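Local atomic coordinates of DMSP lyase (Ruegeria pomeroyi, PDB entry 5CU1), a protein that belongs to the cupin superfamily and holds an iron(III) ion within its beta-barrel fold. Residues 47-52 / 117-122; 140-145 / 196-201. All blocks are in the same frame, centred on the assembly; numbering follows the deposited sequence.

Interaction 1: residues 47-52 / 117-122; sequences TPQPVT and PFASDS
Q49 carries its CG in the crowded position between backbone N and carbonyl carbon (chi1 63°), and from there the chain runs extended, so the amide is laid alongside the 117-119 backbone. V51 has CG1 anti to its backbone N (chi1 165°), which leaves CG2 anti to the carbonyl carbon and aimed at P117. That methyl packs on the proline ring, V51 CG2 lying 3.6 Å from P117 CD. At the other end of the contact, the Q49 amide oxygen meets a methyl group, with OE1 3.6 Å from A119 CB, while its NE2 donates to the carbonyl of G116.

Between these side chains the backbones pair antiparallel, P48 opposite F118 in a non-hydrogen-bonded position. The amide of A119 donates to T47 O (N to O 3.0 Å), and Q49 N donates to P117 O over 3.0 Å. Both bonds are bent, and each N-H comes from above the carbonyl plane, by 47° at P117 O. This same oxygen also receives a CA-H contact from P48 CA at 3.5 Å. F118 lies on the same face of the strand pair as P48 and packs on L23 of helix 17-32, where P117 touches F19.

P48 lacks an N-H, but in a non-hydrogen-bonded pair none would face the partner, so the proline is accommodated and the bonds from its two neighbours, through T47 O and Q49 N, hold the strands.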
ATOM      1  N   THR A  47     -12.418  15.072   4.845  1.00 38.58           N
ATOM      2  CA  THR A  47     -11.898  16.038   5.772  1.00 37.83           C
ATOM      3  C   THR A  47     -10.427  16.114   5.909  1.00 37.08           C
ATOM      4  O   THR A  47      -9.849  15.181   6.341  1.00 36.27           O
ATOM      5  CB  THR A  47     -12.573  15.867   7.084  1.00 36.96           C
ATOM      6  OG1 THR A  47     -13.921  16.159   6.872  1.00 34.50           O
ATOM      7  CG2 THR A  47     -12.022  16.747   8.163  1.00 37.49           C
ATOM      8  N   PRO A  48      -9.777  17.267   5.716  1.00 35.45           N
ATOM      9  CA  PRO A  48      -8.311  17.359   5.769  1.00 34.76           C
ATOM     10  C   PRO A  48      -7.706  17.290   7.107  1.00 30.45           C
ATOM     11  O   PRO A  48      -8.457  17.652   7.894  1.00 37.76           O
ATOM     12  CB  PRO A  48      -8.004  18.648   5.011  1.00 35.64           C
ATOM     13  CG  PRO A  48      -9.073  18.785   4.109  1.00 37.36           C
ATOM     14  CD  PRO A  48     -10.319  18.236   4.788  1.00 34.89           C
ATOM     15  N   GLN A  49      -6.479  16.781   7.357  1.00 31.89           N
ATOM     16  CA  GLN A  49      -5.942  16.588   8.561  1.00 30.75           C
ATOM     17  C   GLN A  49      -4.542  16.723   8.371  1.00 31.98           C
ATOM     18  O   GLN A  49      -4.054  16.320   7.451  1.00 40.43           O
ATOM     19  CB  GLN A  49      -6.458  15.359   9.246  1.00 32.78           C
ATOM     20  CG  GLN A  49      -6.241  14.013   8.701  1.00 34.44           C
ATOM     21  CD  GLN A  49      -6.544  12.902   9.628  1.00 34.70           C
ATOM     22  OE1 GLN A  49      -7.330  13.046  10.411  1.00 35.13           O
ATOM     23  NE2 GLN A  49      -5.915  11.804   9.476  1.00 25.34           N
ATOM     24  N   PRO A  50      -3.905  17.382   9.400  1.00 33.39           N
ATOM     25  CA  PRO A  50      -2.456  17.417   9.280  1.00 34.71           C
ATOM     26  C   PRO A  50      -1.588  16.049   9.348  1.00 37.45           C
ATOM     27  O   PRO A  50      -1.942  15.209  10.024  1.00 35.25           O
ATOM     28  CB  PRO A  50      -2.108  18.400  10.313  1.00 21.21           C
ATOM     29  CG  PRO A  50      -2.927  18.184  11.288  1.00 23.52           C
ATOM     30  CD  PRO A  50      -4.174  18.118  10.711  1.00 29.03           C
ATOM     31  N   VAL A  51      -0.484  15.950   8.649  1.00 31.77           N
ATOM     32  CA  VAL A  51       0.395  14.868   8.638  1.00 28.78           C
ATOM     33  C   VAL A  51       1.640  15.348   9.193  1.00 34.65           C
ATOM     34  O   VAL A  51       2.222  16.041   8.608  1.00 40.99           O
ATOM     35  CB  VAL A  51       0.632  14.362   7.232  1.00 29.38           C
ATOM     36  CG1 VAL A  51       1.775  13.480   7.042  1.00 30.27           C
ATOM     37  CG2 VAL A  51      -0.581  13.903   6.532  1.00 30.44           C
ATOM     38  N   THR A  52       2.108  14.823  10.275  1.00 31.18           N
ATOM     39  CA  THR A  52       3.499  14.790  10.622  1.00 31.63           C
ATOM     40  C   THR A  52       4.453  13.935   9.792  1.00 33.18           C
ATOM     41  O   THR A  52       4.435  12.823   9.885  1.00 33.51           O
ATOM     42  CB  THR A  52       3.655  14.469  12.091  1.00 41.12           C
ATOM     43  OG1 THR A  52       3.321  13.137  12.331  1.00 42.40           O
ATOM     44  CG2 THR A  52       2.688  15.123  12.908  1.00 37.60           C
ATOM     45  N   PRO A 117      -3.188  12.497   4.960  1.00 30.54           N
ATOM     46  CA  PRO A 117      -3.699  13.867   4.827  1.00 29.45           C
ATOM     47  C   PRO A 117      -5.232  13.998   4.846  1.00 29.43           C
ATOM     48  O   PRO A 117      -5.731  15.116   4.968  1.00 25.45           O
ATOM     49  CB  PRO A 117      -3.126  14.326   3.473  1.00 25.99           C
ATOM     50  CG  PRO A 117      -2.584  13.111   2.812  1.00 23.07           C
ATOM     51  CD  PRO A 117      -2.246  12.148   3.881  1.00 23.75           C
ATOM     52  N   PHE A 118      -6.024  12.951   4.689  1.00 29.48           N
ATOM     53  CA  PHE A 118      -7.457  12.941   4.607  1.00 26.83           C
ATOM     54  C   PHE A 118      -8.069  11.972   5.493  1.00 27.38           C
ATOM     55  O   PHE A 118      -7.521  11.015   5.693  1.00 26.80           O
ATOM     56  CB  PHE A 118      -7.893  12.705   3.172  1.00 33.58           C
ATOM     57  CG  PHE A 118      -7.249  13.650   2.216  1.00 34.23           C
ATOM     58  CD1 PHE A 118      -6.111  13.270   1.524  1.00 26.04           C
ATOM     59  CD2 PHE A 118      -7.684  14.990   2.126  1.00 28.35           C
ATOM     60  CE1 PHE A 118      -5.532  14.104   0.685  1.00 24.57           C
ATOM     61  CE2 PHE A 118      -7.026  15.826   1.275  1.00 31.29           C
ATOM     62  CZ  PHE A 118      -5.957  15.390   0.602  1.00 25.05           C
ATOM     63  N   ALA A 119      -9.193  12.290   6.055  1.00 29.55           N
ATOM     64  CA  ALA A 119      -9.836  11.443   6.957  1.00 32.06           C
ATOM     65  C   ALA A 119     -11.085  10.841   6.404  1.00 29.71           C
ATOM     66  O   ALA A 119     -11.572  11.419   5.635  1.00 34.68           O
ATOM     67  CB  ALA A 119     -10.062  12.149   8.210  1.00 34.69           C
ATOM     68  N   SER A 120     -11.536   9.678   6.843  1.00 26.87           N
ATOM     69  CA  SER A 120     -12.731   8.920   6.361  1.00 23.68           C
ATOM     70  C   SER A 120     -13.144   7.855   7.276  1.00 27.39           C
ATOM     71  O   SER A 120     -12.354   7.248   7.795  1.00 30.29           O
ATOM     72  CB  SER A 120     -12.502   8.344   5.071  1.00 24.35           C
ATOM     73  OG  SER A 120     -13.615   8.129   4.476  1.00 31.34           O
ATOM     74  N   ASP A 121     -14.411   7.643   7.521  1.00 29.22           N
ATOM     75  CA  ASP A 121     -14.947   6.423   8.137  1.00 28.83           C
ATOM     76  C   ASP A 121     -15.379   5.267   7.264  1.00 28.81           C
ATOM     77  O   ASP A 121     -15.701   4.314   7.736  1.00 36.05           O
ATOM     78  CB  ASP A 121     -16.138   6.693   8.942  1.00 40.91           C
ATOM     79  CG  ASP A 121     -15.951   7.634  10.038  1.00 50.10           C
ATOM     80  OD1 ASP A 121     -14.991   7.477  10.699  1.00 55.66           O
ATOM     81  OD2 ASP A 121     -16.939   8.398  10.330  1.00 56.87           O
ATOM     82  N   SER A 122     -15.186   5.366   6.046  1.00 23.11           N
ATOM     83  CA  SER A 122     -15.636   4.418   5.221  1.00 26.58           C
ATOM     84  C   SER A 122     -14.496   3.560   4.485  1.00 27.66           C
ATOM     85  O   SER A 122     -14.617   2.521   4.250  1.00 26.62           O
ATOM     86  CB  SER A 122     -16.700   5.109   4.337  1.00 28.37           C
ATOM     87  OG  SER A 122     -16.330   5.912   3.309  1.00 30.97           O
TER

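Interaction 2: residues 140-145 / 196-201; sequences QHPAEE and RGDLET. With FE (Fe (III) ion), chain B.
E144 and R196 cross obliquely, their carboxylate and guanidinium planes 38° apart, and meet side-on. R196 sets CG in the crowded position (chi1 68°) and then extends as far as NE, while E144 has CG anti to its carbonyl carbon. One carboxylate oxygen takes both donors: E144 OE1 lies 3.1 Å from R196 NE and 3.2 Å from R196 NH2. It sits near the guanidinium plane, whereas the nitrogens approach it from above the carboxylate plane. The remaining nitrogen, NH1, donates to F39 O, and F39 also makes a cation-pi contact with the arginine. Beneath this salt bridge the backbones form an antiparallel hydrogen-bonded pair, in which R196 N to E144 O (3.1 Å) is the better bond and E144 N to R196 O is weak.

Further along, P142 and T201 cross at about a right angle, P142 CG resting 3.7 Å from T201 CG2. D198 lies beside the same proline and closes an Asx turn: its OD1 accepts from E200 N, and D198 OD2 accepts from T201 OG1 on its syn lone pair at 2.7 Å. A water bridges the loops, accepting from A143 N and donating to the carbonyls of D198 and T201.

On the 140-145 side, H141 ND1 donates to A143 O in the plane of the ring, on a carbonyl lone pair. This bond helps fix the rotation of the imidazole and leaves H141 NE2 to bind FE at 2.4 Å. E145 adds both carboxylate oxygens and H180 another ligand, with H174 and W195 bonded to that carboxylate as second shell. Histidines and a glutamate converging on a metal inside a beta-barrel are the hallmark of the cupin site.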
ATOM      1  N   GLN A 140      -2.061 -10.136   8.601  1.00 18.12           N
ATOM      2  CA  GLN A 140      -3.411 -10.134   8.771  1.00 19.47           C
ATOM      3  C   GLN A 140      -3.992  -8.963   9.577  1.00 21.86           C
ATOM      4  O   GLN A 140      -3.435  -8.509  10.404  1.00 20.19           O
ATOM      5  CB  GLN A 140      -3.935 -11.514   9.217  1.00 20.30           C
ATOM      6  CG  GLN A 140      -3.655 -11.704  10.720  1.00 22.20           C
ATOM      7  CD  GLN A 140      -3.637 -13.025  11.398  1.00 20.38           C
ATOM      8  OE1 GLN A 140      -3.336 -14.017  10.932  1.00 26.21           O
ATOM      9  NE2 GLN A 140      -3.940 -12.970  12.500  1.00 22.06           N
ATOM     10  N   HIS A 141      -5.211  -8.686   9.295  1.00 21.40           N
ATOM     11  CA  HIS A 141      -6.044  -7.665   9.786  1.00 17.06           C
ATOM     12  C   HIS A 141      -7.530  -7.775   9.526  1.00 21.19           C
ATOM     13  O   HIS A 141      -7.952  -8.266   8.602  1.00 20.66           O
ATOM     14  CB  HIS A 141      -5.633  -6.337   9.329  1.00 18.70           C
ATOM     15  CG  HIS A 141      -5.297  -6.260   7.890  1.00 21.49           C
ATOM     16  ND1 HIS A 141      -6.201  -6.339   6.888  1.00 23.01           N
ATOM     17  CD2 HIS A 141      -4.118  -6.184   7.293  1.00 21.24           C
ATOM     18  CE1 HIS A 141      -5.614  -6.202   5.758  1.00 19.76           C
ATOM     19  NE2 HIS A 141      -4.348  -6.172   5.963  1.00 22.14           N
ATOM     20  N   PRO A 142      -8.334  -7.248  10.391  1.00 20.83           N
ATOM     21  CA  PRO A 142      -9.781  -7.047  10.270  1.00 20.93           C
ATOM     22  C   PRO A 142     -10.431  -6.325   9.121  1.00 22.29           C
ATOM     23  O   PRO A 142     -11.293  -6.914   8.729  1.00 25.61           O
ATOM     24  CB  PRO A 142     -10.084  -6.377  11.588  1.00 20.18           C
ATOM     25  CG  PRO A 142      -9.063  -6.804  12.400  1.00 26.65           C
ATOM     26  CD  PRO A 142      -7.890  -6.926  11.705  1.00 23.00           C
ATOM     27  N   ALA A 143      -9.870  -5.271   8.533  1.00 19.08           N
ATOM     28  CA  ALA A 143     -10.230  -4.788   7.358  1.00 19.67           C
ATOM     29  C   ALA A 143     -10.190  -5.817   6.245  1.00 22.11           C
ATOM     30  O   ALA A 143      -9.313  -6.425   6.056  1.00 18.91           O
ATOM     31  CB  ALA A 143      -9.413  -3.572   6.978  1.00 19.60           C
ATOM     32  N   GLU A 144     -11.194  -5.759   5.462  1.00 18.89           N
ATOM     33  CA  GLU A 144     -11.172  -6.127   4.120  1.00 18.35           C
ATOM     34  C   GLU A 144     -10.347  -5.271   3.236  1.00 16.79           C
ATOM     35  O   GLU A 144     -10.315  -4.142   3.366  1.00 14.89           O
ATOM     36  CB  GLU A 144     -12.539  -6.283   3.598  1.00 16.35           C
ATOM     37  CG  GLU A 144     -13.430  -7.171   4.360  1.00 17.23           C
ATOM     38  CD  GLU A 144     -14.770  -7.466   3.704  1.00 23.72           C
ATOM     39  OE1 GLU A 144     -15.518  -6.689   3.473  1.00 23.03           O
ATOM     40  OE2 GLU A 144     -15.112  -8.538   3.484  1.00 27.52           O
ATOM     41  N   GLU A 145      -9.690  -5.957   2.381  1.00 12.27           N
ATOM     42  CA  GLU A 145      -8.664  -5.460   1.544  1.00 15.64           C
ATOM     43  C   GLU A 145      -8.617  -5.733   0.046  1.00 16.04           C
ATOM     44  O   GLU A 145      -8.820  -6.661  -0.329  1.00 13.61           O
ATOM     45  CB  GLU A 145      -7.304  -5.617   2.229  1.00 14.87           C
ATOM     46  CG  GLU A 145      -6.086  -5.368   1.523  1.00 13.42           C
ATOM     47  CD  GLU A 145      -4.870  -5.753   2.243  1.00 23.53           C
ATOM     48  OE1 GLU A 145      -4.510  -6.777   2.361  1.00 22.31           O
ATOM     49  OE2 GLU A 145      -4.297  -4.988   2.777  1.00 25.41           O
ATOM     50  N   ARG A 196     -11.660  -1.379   3.977  1.00 20.90           N
ATOM     51  CA  ARG A 196     -13.035  -1.076   4.296  1.00 17.24           C
ATOM     52  C   ARG A 196     -13.376  -1.902   5.513  1.00 18.37           C
ATOM     53  O   ARG A 196     -12.767  -2.948   5.734  1.00 15.71           O
ATOM     54  CB  ARG A 196     -13.952  -1.373   3.109  1.00 14.11           C
ATOM     55  CG  ARG A 196     -14.090  -2.845   2.763  1.00 13.28           C
ATOM     56  CD  ARG A 196     -14.867  -3.063   1.471  1.00 12.90           C
ATOM     57  NE  ARG A 196     -15.359  -4.442   1.389  1.00 16.69           N
ATOM     58  CZ  ARG A 196     -16.144  -4.920   0.428  1.00 15.91           C
ATOM     59  NH1 ARG A 196     -16.546  -4.159  -0.581  1.00 14.94           N
ATOM     60  NH2 ARG A 196     -16.536  -6.179   0.480  1.00 20.56           N
ATOM     61  N   GLY A 197     -14.317  -1.415   6.321  1.00 18.87           N
ATOM     62  CA  GLY A 197     -14.709  -2.104   7.530  1.00 20.51           C
ATOM     63  C   GLY A 197     -13.983  -1.574   8.746  1.00 18.03           C
ATOM     64  O   GLY A 197     -13.959  -0.378   8.975  1.00 22.27           O
ATOM     65  N   ASP A 198     -13.402  -2.469   9.532  1.00 17.31           N
ATOM     66  CA  ASP A 198     -12.610  -2.081  10.696  1.00 21.12           C
ATOM     67  C   ASP A 198     -11.277  -1.504  10.249  1.00 18.96           C
ATOM     68  O   ASP A 198     -10.391  -2.240   9.847  1.00 20.95           O
ATOM     69  CB  ASP A 198     -12.411  -3.294  11.607  1.00 23.55           C
ATOM     70  CG  ASP A 198     -11.520  -3.010  12.796  1.00 23.64           C
ATOM     71  OD1 ASP A 198     -11.070  -1.862  13.001  1.00 19.49           O
ATOM     72  OD2 ASP A 198     -11.275  -3.971  13.540  1.00 25.52           O
ATOM     73  N   LEU A 199     -11.152  -0.183  10.315  1.00 18.77           N
ATOM     74  CA  LEU A 199      -9.989   0.534   9.800  1.00 19.42           C
ATOM     75  C   LEU A 199      -8.957   0.784  10.882  1.00 21.41           C
ATOM     76  O   LEU A 199      -7.818   1.148  10.605  1.00 24.26           O
ATOM     77  CB  LEU A 199     -10.418   1.875   9.187  1.00 20.05           C
ATOM     78  CG  LEU A 199     -11.610   1.807   8.230  1.00 18.42           C
ATOM     79  CD1 LEU A 199     -12.069   3.195   7.813  1.00 21.29           C
ATOM     80  CD2 LEU A 199     -11.218   0.978   7.040  1.00 22.01           C
ATOM     81  N   GLU A 200      -9.367   0.574  12.122  1.00 24.83           N
ATOM     82  CA  GLU A 200      -8.580   1.009  13.268  1.00 31.81           C
ATOM     83  C   GLU A 200      -7.533  -0.018  13.698  1.00 25.87           C
ATOM     84  O   GLU A 200      -6.481   0.352  14.195  1.00 26.11           O
ATOM     85  CB  GLU A 200      -9.538   1.353  14.415  1.00 31.89           C
ATOM     86  CG  GLU A 200      -8.996   1.248  15.825  1.00 32.65           C
ATOM     87  CD  GLU A 200     -10.090   1.495  16.851  1.00 42.34           C
ATOM     88  OE1 GLU A 200     -11.094   2.152  16.487  1.00 45.95           O
ATOM     89  OE2 GLU A 200      -9.962   1.019  18.005  1.00 41.72           O
ATOM     90  N   THR A 201      -7.810  -1.299  13.471  1.00 27.96           N
ATOM     91  CA  THR A 201      -6.918  -2.392  13.896  1.00 26.41           C
ATOM     92  C   THR A 201      -5.723  -2.585  12.953  1.00 27.14           C
ATOM     93  O   THR A 201      -5.897  -2.952  11.791  1.00 32.22           O
ATOM     94  CB  THR A 201      -7.702  -3.727  13.995  1.00 24.26           C
ATOM     95  OG1 THR A 201      -8.881  -3.531  14.794  1.00 29.05           O
ATOM     96  CG2 THR A 201      -6.862  -4.811  14.613  1.00 18.04           C
TER
HETATM   97 FE    FE B 301      -2.910  -6.450   4.045  0.60 35.29          FE
HETATM   98  O   HOH W   1      -8.192  -3.584  10.242  1.00 16.33           O

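Overall arrangement
The two contacts illustrate how one chain joins a peripheral strand pair to a metal-bearing barrel. Their centres lie about 17 Å apart. Interaction 1 is a two-stranded sheet at the side of helix 17-32; interaction 2 ties strand 144-150 to the end of strand 189-196 and the loop that follows, and of the two only it contributes iron ligands, H141 and E145, with H180 completing the protein site. The segments touch: 117-122 runs on to that strand end and loop, where D121 O is 3.8 Å from L199 CD1 and S122 O is 4.1 Å from R196 CB. This packing involves no iron ligand, though R196 pairs with E144, next to ligand E145.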